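Local coordinates for protein particle-associated glycoside hydrolase (Acinetobacter phage Fri1, PDB 6C72) that probably cleaves the capsular polysaccharide of Acinetobacter baumannii as a trimeric phage tailspike depolymerase, degrading the host capsule during virus entry, at residues 300-311 and 334-342; 485-493 and 587-595. All blocks are in the same frame, centred on the assembly; numbering follows the deposited sequence.

Contact 1: 300-311 and 334-342; sequences FDIEPNPATTDT and VLVKEQNTP
Leu335 N donates to Phe300 O (2.8 Å) and Ile302 N to Leu335 O (3.0 Å), the backbone ladder of two parallel strands, 300-302 and 334-336, whose axes lie 5° apart. On one face of this pair Val334 CG1 meets Phe300 CD2 at 3.5 Å; on the other, Leu335 wraps CB and both methyls round Asp301 OD1.

Beyond the strands, side chains grip backbone carbonyls. Lys337, fully extended from a chi1 of 177°, runs past the Pro304 ring and sets NZ 2.8 Å from Pro304 O; the same ammonium donates to Gln339 OE1 and, through a water, is bridged to Glu303 OE2. Gln339 NE2 gives a hydrogen bond to Asn305 O (3.0 Å), which lies in its amide plane, and a weak one to Asp310 O. Thr308 OG1 reaches Asn305 O from the opposite face, closing the 305-308 turn. Thr311 OG1 donates to Gln339 O at 2.8 Å.

The two strands belong to successive rungs of a right-handed parallel beta-helix, with strand 272-275 on the far side of 300-302 and strand 360-363 beyond 333-336. Ile302 and Val336 face inward onto Val348, while Pro342 O is hydrogen-bonded to Thr402 OG1 of the second subunit.

Contact 2: 485-493 and 587-595; sequences YFNTEIRNF and LPQYSKVTW
Trp595 lies against strand 485-493 through three neighbouring side chains. Arg491 CG stands 3.3 Å from the centroid of its six-membered ring, almost exactly on the normal, in a CH-pi contact. The bend at chi2 (-67°) carries the guanidinium back over the five-membered ring, where it stacks with planes 20° apart and makes a cation-pi contact. Phe493 brings CE2 within 3.7 Å of Trp595 CZ3, the indole meeting the edge of the phenyl ring, and Glu489 OE1 accepts a hydrogen bond from Trp595 NE1 at 3.0 Å.

Both oxygens of Glu489 are engaged. Its OE2 forms a salt bridge with Lys592 NZ (2.8 Å), and the lysine and the indole approach from opposite faces of the carboxylate, each well out of its plane. Two waters donate to OE1 and link it to Val593 N and O; one of them also accepts from Lys592 NZ, so the carboxylate is fixed from several directions.

Further out, Arg491 NH1 donates to Ile490 O at 2.6 Å, holding the guanidinium over the indole, whose other face is met by Val593 CG2. Toward the opposite end of the contact, a water joins Asn487 ND2 to Ser591 O, the second of these links being weak. Pro588 CG sits over one face of Tyr485, 4.1 Å from the ring centroid, and Pro588 O accepts from both N and OG of Ser591.

Strand 485-494 lies between 475-478 and 576-585 in an antiparallel sheet, whereas 594-595 pairs with 500-504 in another. The contact joins two sheets of the C-terminal beta domain, with Arg491 packing on Pro480 of the third subunit.

From the N terminus the chain passes through a small mixed sheet before entering the parallel beta-helix, where contact 1 closes a short loop: 22 residues separate its segments and carry the chain round to the next rung. The remaining rungs and a linker follow, and only then does contact 2 open, closing a much longer loop of 93 residues that joins the second strand of the C-terminal domain's antiparallel sheet to the end of the chain. The loops are in series, neither nested nor crossed, and the centres of contacts 1 and 2 lie about 53 Å apart. Contact 1 ties adjacent rungs, contact 2 the sheets of a separate domain, and both touch the second subunit.

Contact 1: 300-311 and 334-342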
loop_
_atom_site.group_PDB
_atom_site.type_symbol
_atom_site.label_atom_id
_atom_site.label_comp_id
_atom_site.label_asym_id
_atom_site.label_seq_id
_atom_site.Cartn_x
_atom_site.Cartn_y
_atom_site.Cartn_z
ATOM N N PHE A 300 9.627 11.096 -18.660
ATOM C CA PHE A 300 9.675 11.296 -17.218
ATOM C C PHE A 300 10.986 10.702 -16.731
ATOM O O PHE A 300 11.310 9.563 -17.073
ATOM C CB PHE A 300 8.473 10.640 -16.531
ATOM C CG PHE A 300 8.530 10.686 -15.036
ATOM C CD1 PHE A 300 8.023 11.761 -14.340
ATOM C CD2 PHE A 300 9.106 9.649 -14.322
ATOM C CE1 PHE A 300 8.091 11.799 -12.967
ATOM C CE2 PHE A 300 9.177 9.687 -12.946
ATOM C CZ PHE A 300 8.665 10.755 -12.274
ATOM N N ASP A 301 11.769 11.474 -15.982
ATOM C CA ASP A 301 13.168 11.112 -15.755
ATOM C C ASP A 301 13.484 11.123 -14.262
ATOM O O ASP A 301 13.563 12.189 -13.648
ATOM C CB ASP A 301 14.089 12.070 -16.515
ATOM C CG ASP A 301 15.495 11.515 -16.714
ATOM O OD1 ASP A 301 15.721 10.310 -16.471
ATOM O OD2 ASP A 301 16.382 12.289 -17.130
ATOM N N ILE A 302 13.692 9.940 -13.685
ATOM C CA ILE A 302 14.330 9.825 -12.376
ATOM C C ILE A 302 15.811 9.600 -12.652
ATOM O O ILE A 302 16.228 8.480 -12.952
ATOM C CB ILE A 302 13.745 8.690 -11.540
ATOM C CG1 ILE A 302 12.267 8.932 -11.259
ATOM C CG2 ILE A 302 14.526 8.541 -10.251
ATOM C CD1 ILE A 302 11.612 7.807 -10.486
ATOM N N GLU A 303 16.608 10.663 -12.580
ATOM C CA GLU A 303 18.020 10.575 -12.950
ATOM C C GLU A 303 18.895 11.423 -12.038
ATOM O O GLU A 303 19.168 12.596 -12.322
ATOM C CB GLU A 303 18.230 10.971 -14.410
ATOM C CG GLU A 303 19.642 10.767 -14.878
ATOM C CD GLU A 303 19.805 10.918 -16.381
ATOM O OE1 GLU A 303 18.940 11.542 -17.042
ATOM O OE2 GLU A 303 20.816 10.419 -16.919
ATOM N N PRO A 304 19.397 10.840 -10.951
ATOM C CA PRO A 304 20.492 11.482 -10.205
ATOM C C PRO A 304 21.684 11.749 -11.114
ATOM O O PRO A 304 22.030 10.931 -11.973
ATOM C CB PRO A 304 20.836 10.449 -9.125
ATOM C CG PRO A 304 19.562 9.683 -8.925
ATOM C CD PRO A 304 18.897 9.623 -10.284
ATOM N N ASN A 305 22.313 12.907 -10.922
ATOM C CA ASN A 305 23.449 13.257 -11.754
ATOM C C ASN A 305 24.626 12.330 -11.454
ATOM O O ASN A 305 24.921 12.064 -10.284
ATOM C CB ASN A 305 23.851 14.708 -11.519
ATOM C CG ASN A 305 22.848 15.689 -12.090
ATOM O OD1 ASN A 305 22.809 15.922 -13.301
ATOM N ND2 ASN A 305 22.030 16.273 -11.224
ATOM N N PRO A 306 25.318 11.833 -12.483
ATOM C CA PRO A 306 26.480 10.968 -12.238
ATOM C C PRO A 306 27.518 11.700 -11.413
ATOM O O PRO A 306 27.638 12.924 -11.482
ATOM C CB PRO A 306 27.015 10.664 -13.644
ATOM C CG PRO A 306 25.862 10.950 -14.564
ATOM C CD PRO A 306 25.074 12.052 -13.919
ATOM N N ALA A 307 28.231 10.935 -10.588
ATOM C CA ALA A 307 29.366 11.439 -9.818
ATOM C C ALA A 307 28.970 12.590 -8.894
ATOM O O ALA A 307 29.764 13.501 -8.658
ATOM C CB ALA A 307 30.517 11.854 -10.740
ATOM N N THR A 308 27.745 12.559 -8.364
ATOM C CA THR A 308 27.317 13.466 -7.308
ATOM C C THR A 308 26.689 12.649 -6.192
ATOM O O THR A 308 26.549 11.426 -6.289
ATOM C CB THR A 308 26.302 14.513 -7.790
ATOM O OG1 THR A 308 25.040 13.877 -8.012
ATOM C CG2 THR A 308 26.771 15.179 -9.062
ATOM N N THR A 309 26.292 13.343 -5.137
ATOM C CA THR A 309 25.544 12.744 -4.043
ATOM C C THR A 309 24.056 12.660 -4.330
ATOM O O THR A 309 23.298 12.316 -3.417
ATOM C CB THR A 309 25.751 13.540 -2.760
ATOM O OG1 THR A 309 25.394 14.912 -3.005
ATOM C CG2 THR A 309 27.200 13.414 -2.262
ATOM N N ASP A 310 23.624 12.988 -5.548
ATOM C CA ASP A 310 22.219 12.853 -5.909
ATOM C C ASP A 310 21.715 11.433 -5.654
ATOM O O ASP A 310 22.386 10.446 -5.977
ATOM C CB ASP A 310 22.006 13.187 -7.383
ATOM C CG ASP A 310 22.147 14.652 -7.693
ATOM O OD1 ASP A 310 22.232 15.489 -6.765
ATOM O OD2 ASP A 310 22.193 14.957 -8.901
ATOM N N THR A 311 20.515 11.335 -5.094
ATOM C CA THR A 311 19.879 10.043 -4.935
ATOM C C THR A 311 18.372 10.256 -4.911
ATOM O O THR A 311 17.894 11.296 -4.441
ATOM C CB THR A 311 20.367 9.320 -3.664
ATOM O OG1 THR A 311 19.812 7.997 -3.636
ATOM C CG2 THR A 311 19.948 10.059 -2.403
ATOM N N VAL A 334 10.168 6.448 -19.450
ATOM C CA VAL A 334 10.005 6.784 -18.044
ATOM C C VAL A 334 11.166 6.091 -17.344
ATOM O O VAL A 334 11.163 4.860 -17.184
ATOM C CB VAL A 334 8.642 6.307 -17.521
ATOM C CG1 VAL A 334 8.413 6.703 -16.076
ATOM C CG2 VAL A 334 7.530 6.828 -18.432
ATOM N N LEU A 335 12.193 6.858 -16.999
ATOM C CA LEU A 335 13.460 6.302 -16.552
ATOM C C LEU A 335 13.488 6.197 -15.035
ATOM O O LEU A 335 13.062 7.113 -14.329
ATOM C CB LEU A 335 14.642 7.167 -17.002
ATOM C CG LEU A 335 14.898 7.429 -18.482
ATOM C CD1 LEU A 335 14.027 8.582 -18.959
ATOM C CD2 LEU A 335 16.375 7.712 -18.750
ATOM N N VAL A 336 14.007 5.080 -14.541
ATOM C CA VAL A 336 14.297 4.909 -13.126
ATOM C C VAL A 336 15.792 4.637 -12.994
ATOM O O VAL A 336 16.296 3.639 -13.521
ATOM C CB VAL A 336 13.469 3.777 -12.502
ATOM C CG1 VAL A 336 13.906 3.557 -11.043
ATOM C CG2 VAL A 336 11.997 4.098 -12.589
ATOM N N LYS A 337 16.504 5.527 -12.315
ATOM C CA LYS A 337 17.937 5.351 -12.095
ATOM C C LYS A 337 18.204 5.297 -10.599
ATOM O O LYS A 337 18.138 6.321 -9.912
ATOM C CB LYS A 337 18.744 6.472 -12.745
ATOM C CG LYS A 337 20.225 6.348 -12.468
ATOM C CD LYS A 337 21.001 7.514 -13.037
ATOM C CE LYS A 337 22.473 7.383 -12.700
ATOM N NZ LYS A 337 23.232 8.625 -13.036
ATOM N N GLU A 338 18.515 4.105 -10.105
ATOM C CA GLU A 338 18.969 3.956 -8.733
ATOM C C GLU A 338 20.416 4.419 -8.650
ATOM O O GLU A 338 21.246 4.026 -9.476
ATOM C CB GLU A 338 18.825 2.496 -8.279
ATOM C CG GLU A 338 19.117 2.250 -6.796
ATOM C CD GLU A 338 20.602 2.189 -6.507
ATOM O OE1 GLU A 338 21.333 1.645 -7.367
ATOM O OE2 GLU A 338 21.046 2.721 -5.458
ATOM N N GLN A 339 20.717 5.274 -7.674
ATOM C CA GLN A 339 22.095 5.716 -7.458
ATOM C C GLN A 339 22.289 6.066 -5.993
ATOM O O GLN A 339 21.658 7.008 -5.502
ATOM C CB GLN A 339 22.436 6.928 -8.322
ATOM C CG GLN A 339 23.792 7.565 -7.987
ATOM C CD GLN A 339 24.088 8.782 -8.861
ATOM O OE1 GLN A 339 24.173 8.677 -10.087
ATOM N NE2 GLN A 339 24.237 9.941 -8.229
ATOM N N ASN A 340 23.163 5.321 -5.308
ATOM C CA ASN A 340 23.565 5.647 -3.941
ATOM C C ASN A 340 22.371 5.727 -2.989
ATOM O O ASN A 340 22.373 6.519 -2.041
ATOM C CB ASN A 340 24.378 6.956 -3.896
ATOM C CG ASN A 340 25.675 6.892 -4.733
ATOM O OD1 ASN A 340 26.312 5.844 -4.847
ATOM N ND2 ASN A 340 26.079 8.022 -5.282
ATOM N N THR A 341 21.324 4.949 -3.246
ATOM C CA THR A 341 20.178 4.952 -2.348
ATOM C C THR A 341 20.521 4.188 -1.073
ATOM O O THR A 341 21.342 3.264 -1.098
ATOM C CB THR A 341 18.938 4.340 -3.010
ATOM O OG1 THR A 341 19.130 2.930 -3.228
ATOM C CG2 THR A 341 18.624 5.056 -4.337
ATOM N N PRO A 342 19.910 4.558 0.054
ATOM C CA PRO A 342 20.297 3.939 1.336
ATOM C C PRO A 342 20.081 2.434 1.390
ATOM O O PRO A 342 20.871 1.732 2.040
ATOM C CB PRO A 342 19.415 4.663 2.358
ATOM C CG PRO A 342 18.246 5.214 1.540
ATOM C CD PRO A 342 18.841 5.558 0.212
HETATM O O HOH W 1 22.565 9.329 -15.482
#

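Contact 2: 485-493 and 587-595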
loop_
_atom_site.group_PDB
_atom_site.type_symbol
_atom_site.label_atom_id
_atom_site.label_comp_id
_atom_site.label_asym_id
_atom_site.label_seq_id
_atom_site.Cartn_x
_atom_site.Cartn_y
_atom_site.Cartn_z
ATOM N N TYR A 485 11.112 -46.322 5.663
ATOM C CA TYR A 485 11.884 -45.238 5.073
ATOM C C TYR A 485 12.872 -45.756 4.041
ATOM O O TYR A 485 13.459 -46.832 4.201
ATOM C CB TYR A 485 12.638 -44.444 6.149
ATOM C CG TYR A 485 11.720 -43.783 7.133
ATOM C CD1 TYR A 485 11.227 -44.478 8.225
ATOM C CD2 TYR A 485 11.330 -42.460 6.964
ATOM C CE1 TYR A 485 10.363 -43.879 9.121
ATOM C CE2 TYR A 485 10.482 -41.844 7.862
ATOM C CZ TYR A 485 10.004 -42.556 8.942
ATOM O OH TYR A 485 9.156 -41.943 9.842
ATOM N N PHE A 486 13.042 -44.973 2.983
ATOM C CA PHE A 486 14.055 -45.205 1.963
ATOM C C PHE A 486 14.785 -43.886 1.750
ATOM O O PHE A 486 14.174 -42.900 1.335
ATOM C CB PHE A 486 13.421 -45.719 0.669
ATOM C CG PHE A 486 14.389 -45.894 -0.457
ATOM C CD1 PHE A 486 14.675 -44.843 -1.304
ATOM C CD2 PHE A 486 15.002 -47.111 -0.679
ATOM C CE1 PHE A 486 15.559 -44.993 -2.345
ATOM C CE2 PHE A 486 15.898 -47.276 -1.724
ATOM C CZ PHE A 486 16.182 -46.217 -2.556
ATOM N N ASN A 487 16.071 -43.850 2.082
ATOM C CA ASN A 487 16.897 -42.664 1.913
ATOM C C ASN A 487 18.134 -43.021 1.121
ATOM O O ASN A 487 18.763 -44.058 1.356
ATOM C CB ASN A 487 17.321 -42.040 3.239
ATOM C CG ASN A 487 16.193 -41.301 3.906
ATOM O OD1 ASN A 487 15.961 -40.125 3.618
ATOM N ND2 ASN A 487 15.470 -41.983 4.797
ATOM N N THR A 488 18.500 -42.139 0.205
ATOM C CA THR A 488 19.650 -42.369 -0.645
ATOM C C THR A 488 20.556 -41.140 -0.618
ATOM O O THR A 488 20.075 -40.004 -0.667
ATOM C CB THR A 488 19.181 -42.740 -2.070
ATOM O OG1 THR A 488 20.305 -42.873 -2.942
ATOM C CG2 THR A 488 18.255 -41.694 -2.633
ATOM N N GLU A 489 21.859 -41.377 -0.454
ATOM C CA GLU A 489 22.895 -40.356 -0.544
ATOM C C GLU A 489 24.002 -40.848 -1.472
ATOM O O GLU A 489 24.116 -42.044 -1.757
ATOM C CB GLU A 489 23.487 -39.999 0.832
ATOM C CG GLU A 489 22.566 -39.209 1.740
ATOM C CD GLU A 489 23.180 -38.936 3.103
ATOM O OE1 GLU A 489 23.864 -39.830 3.648
ATOM O OE2 GLU A 489 22.977 -37.823 3.638
ATOM N N ILE A 490 24.854 -39.919 -1.902
ATOM C CA ILE A 490 25.846 -40.221 -2.928
ATOM C C ILE A 490 27.091 -39.373 -2.690
ATOM O O ILE A 490 27.007 -38.186 -2.343
ATOM C CB ILE A 490 25.237 -40.006 -4.330
ATOM C CG1 ILE A 490 26.078 -40.683 -5.415
ATOM C CG2 ILE A 490 25.004 -38.518 -4.612
ATOM C CD1 ILE A 490 25.381 -40.713 -6.794
ATOM N N ARG A 491 28.256 -39.991 -2.873
ATOM C CA ARG A 491 29.526 -39.326 -2.609
ATOM C C ARG A 491 30.502 -39.671 -3.719
ATOM O O ARG A 491 30.386 -40.716 -4.364
ATOM C CB ARG A 491 30.123 -39.741 -1.253
ATOM C CG ARG A 491 29.304 -39.317 -0.061
ATOM C CD ARG A 491 29.318 -37.802 0.065
ATOM N NE ARG A 491 28.561 -37.308 1.216
ATOM C CZ ARG A 491 27.247 -37.072 1.192
ATOM N NH1 ARG A 491 26.556 -37.287 0.078
ATOM N NH2 ARG A 491 26.628 -36.611 2.278
ATOM N N ASN A 492 31.466 -38.781 -3.924
ATOM C CA ASN A 492 32.578 -38.989 -4.838
ATOM C C ASN A 492 33.764 -39.487 -4.026
ATOM O O ASN A 492 34.063 -38.936 -2.960
ATOM C CB ASN A 492 32.904 -37.679 -5.561
ATOM C CG ASN A 492 34.106 -37.782 -6.499
ATOM O OD1 ASN A 492 35.191 -38.213 -6.095
ATOM N ND2 ASN A 492 33.929 -37.353 -7.742
ATOM N N PHE A 493 34.432 -40.533 -4.514
ATOM C CA PHE A 493 35.595 -41.083 -3.823
ATOM C C PHE A 493 36.770 -41.178 -4.772
ATOM O O PHE A 493 36.653 -41.731 -5.870
ATOM C CB PHE A 493 35.318 -42.455 -3.218
ATOM C CG PHE A 493 34.541 -42.384 -1.963
ATOM C CD1 PHE A 493 35.160 -42.060 -0.777
ATOM C CD2 PHE A 493 33.175 -42.594 -1.976
ATOM C CE1 PHE A 493 34.426 -41.954 0.382
ATOM C CE2 PHE A 493 32.437 -42.498 -0.826
ATOM C CZ PHE A 493 33.044 -42.178 0.350
ATOM N N LEU A 587 12.796 -46.573 10.960
ATOM C CA LEU A 587 12.859 -45.346 11.731
ATOM C C LEU A 587 13.861 -44.417 11.078
ATOM O O LEU A 587 14.835 -44.877 10.468
ATOM C CB LEU A 587 13.276 -45.568 13.189
ATOM C CG LEU A 587 12.273 -46.203 14.141
ATOM C CD1 LEU A 587 12.975 -46.451 15.477
ATOM C CD2 LEU A 587 11.029 -45.322 14.303
ATOM N N PRO A 588 13.634 -43.108 11.163
ATOM C CA PRO A 588 14.629 -42.171 10.629
ATOM C C PRO A 588 15.990 -42.311 11.291
ATOM O O PRO A 588 17.010 -42.107 10.623
ATOM C CB PRO A 588 14.001 -40.798 10.907
ATOM C CG PRO A 588 12.535 -41.076 11.086
ATOM C CD PRO A 588 12.448 -42.426 11.705
ATOM N N GLN A 589 16.043 -42.704 12.566
ATOM C CA GLN A 589 17.320 -42.812 13.257
ATOM C C GLN A 589 18.228 -43.850 12.618
ATOM O O GLN A 589 19.440 -43.823 12.843
ATOM C CB GLN A 589 17.105 -43.130 14.738
ATOM C CG GLN A 589 16.208 -42.131 15.465
ATOM C CD GLN A 589 14.717 -42.420 15.272
ATOM O OE1 GLN A 589 14.275 -43.556 15.426
ATOM N NE2 GLN A 589 13.942 -41.393 14.928
ATOM N N TYR A 590 17.678 -44.767 11.835
ATOM C CA TYR A 590 18.479 -45.809 11.204
ATOM C C TYR A 590 18.439 -45.685 9.688
ATOM O O TYR A 590 18.572 -46.680 8.971
ATOM C CB TYR A 590 18.016 -47.195 11.651
ATOM C CG TYR A 590 18.096 -47.362 13.147
ATOM C CD1 TYR A 590 19.286 -47.753 13.757
ATOM C CD2 TYR A 590 16.993 -47.115 13.955
ATOM C CE1 TYR A 590 19.372 -47.898 15.123
ATOM C CE2 TYR A 590 17.065 -47.263 15.320
ATOM C CZ TYR A 590 18.256 -47.655 15.898
ATOM O OH TYR A 590 18.333 -47.792 17.259
ATOM N N SER A 591 18.275 -44.459 9.192
ATOM C CA SER A 591 18.017 -44.229 7.780
ATOM C C SER A 591 19.228 -43.707 7.016
ATOM O O SER A 591 19.154 -43.581 5.787
ATOM C CB SER A 591 16.851 -43.251 7.624
ATOM O OG SER A 591 17.210 -41.972 8.112
ATOM N N LYS A 592 20.343 -43.430 7.689
ATOM C CA LYS A 592 21.479 -42.810 7.026
ATOM C C LYS A 592 22.777 -43.476 7.455
ATOM O O LYS A 592 22.967 -43.790 8.633
ATOM C CB LYS A 592 21.553 -41.302 7.323
ATOM C CG LYS A 592 20.628 -40.430 6.478
ATOM C CD LYS A 592 20.284 -39.124 7.186
ATOM C CE LYS A 592 21.547 -38.263 7.481
ATOM N NZ LYS A 592 22.261 -37.633 6.298
ATOM N N VAL A 593 23.681 -43.655 6.490
ATOM C CA VAL A 593 25.003 -44.189 6.787
ATOM C C VAL A 593 25.849 -43.101 7.434
ATOM O O VAL A 593 25.531 -41.907 7.374
ATOM C CB VAL A 593 25.696 -44.712 5.520
ATOM C CG1 VAL A 593 24.786 -45.622 4.755
ATOM C CG2 VAL A 593 26.167 -43.542 4.663
ATOM N N THR A 594 26.947 -43.521 8.058
ATOM C CA THR A 594 27.953 -42.595 8.559
ATOM C C THR A 594 29.082 -42.562 7.543
ATOM O O THR A 594 29.748 -43.577 7.320
ATOM C CB THR A 594 28.478 -43.001 9.932
ATOM O OG1 THR A 594 27.389 -43.079 10.860
ATOM C CG2 THR A 594 29.484 -41.965 10.408
ATOM N N TRP A 595 29.274 -41.412 6.909
ATOM C CA TRP A 595 30.375 -41.233 5.976
ATOM C C TRP A 595 31.665 -40.985 6.739
ATOM O O TRP A 595 31.691 -40.216 7.703
ATOM C CB TRP A 595 30.093 -40.062 5.037
ATOM C CG TRP A 595 28.905 -40.292 4.155
ATOM C CD1 TRP A 595 27.670 -39.734 4.291
ATOM C CD2 TRP A 595 28.837 -41.146 3.004
ATOM N NE1 TRP A 595 26.837 -40.178 3.294
ATOM C CE2 TRP A 595 27.525 -41.046 2.489
ATOM C CE3 TRP A 595 29.757 -41.975 2.358
ATOM C CZ2 TRP A 595 27.107 -41.742 1.356
ATOM C CZ3 TRP A 595 29.343 -42.673 1.241
ATOM C CH2 TRP A 595 28.025 -42.552 0.746
HETATM O O HOH W 2 20.669 -42.878 3.274
HETATM O O HOH W 3 16.122 -45.043 5.151
HETATM O O HOH W 4 23.161 -42.338 4.100
HETATM O O HOH W 5 24.561 -39.572 6.248
#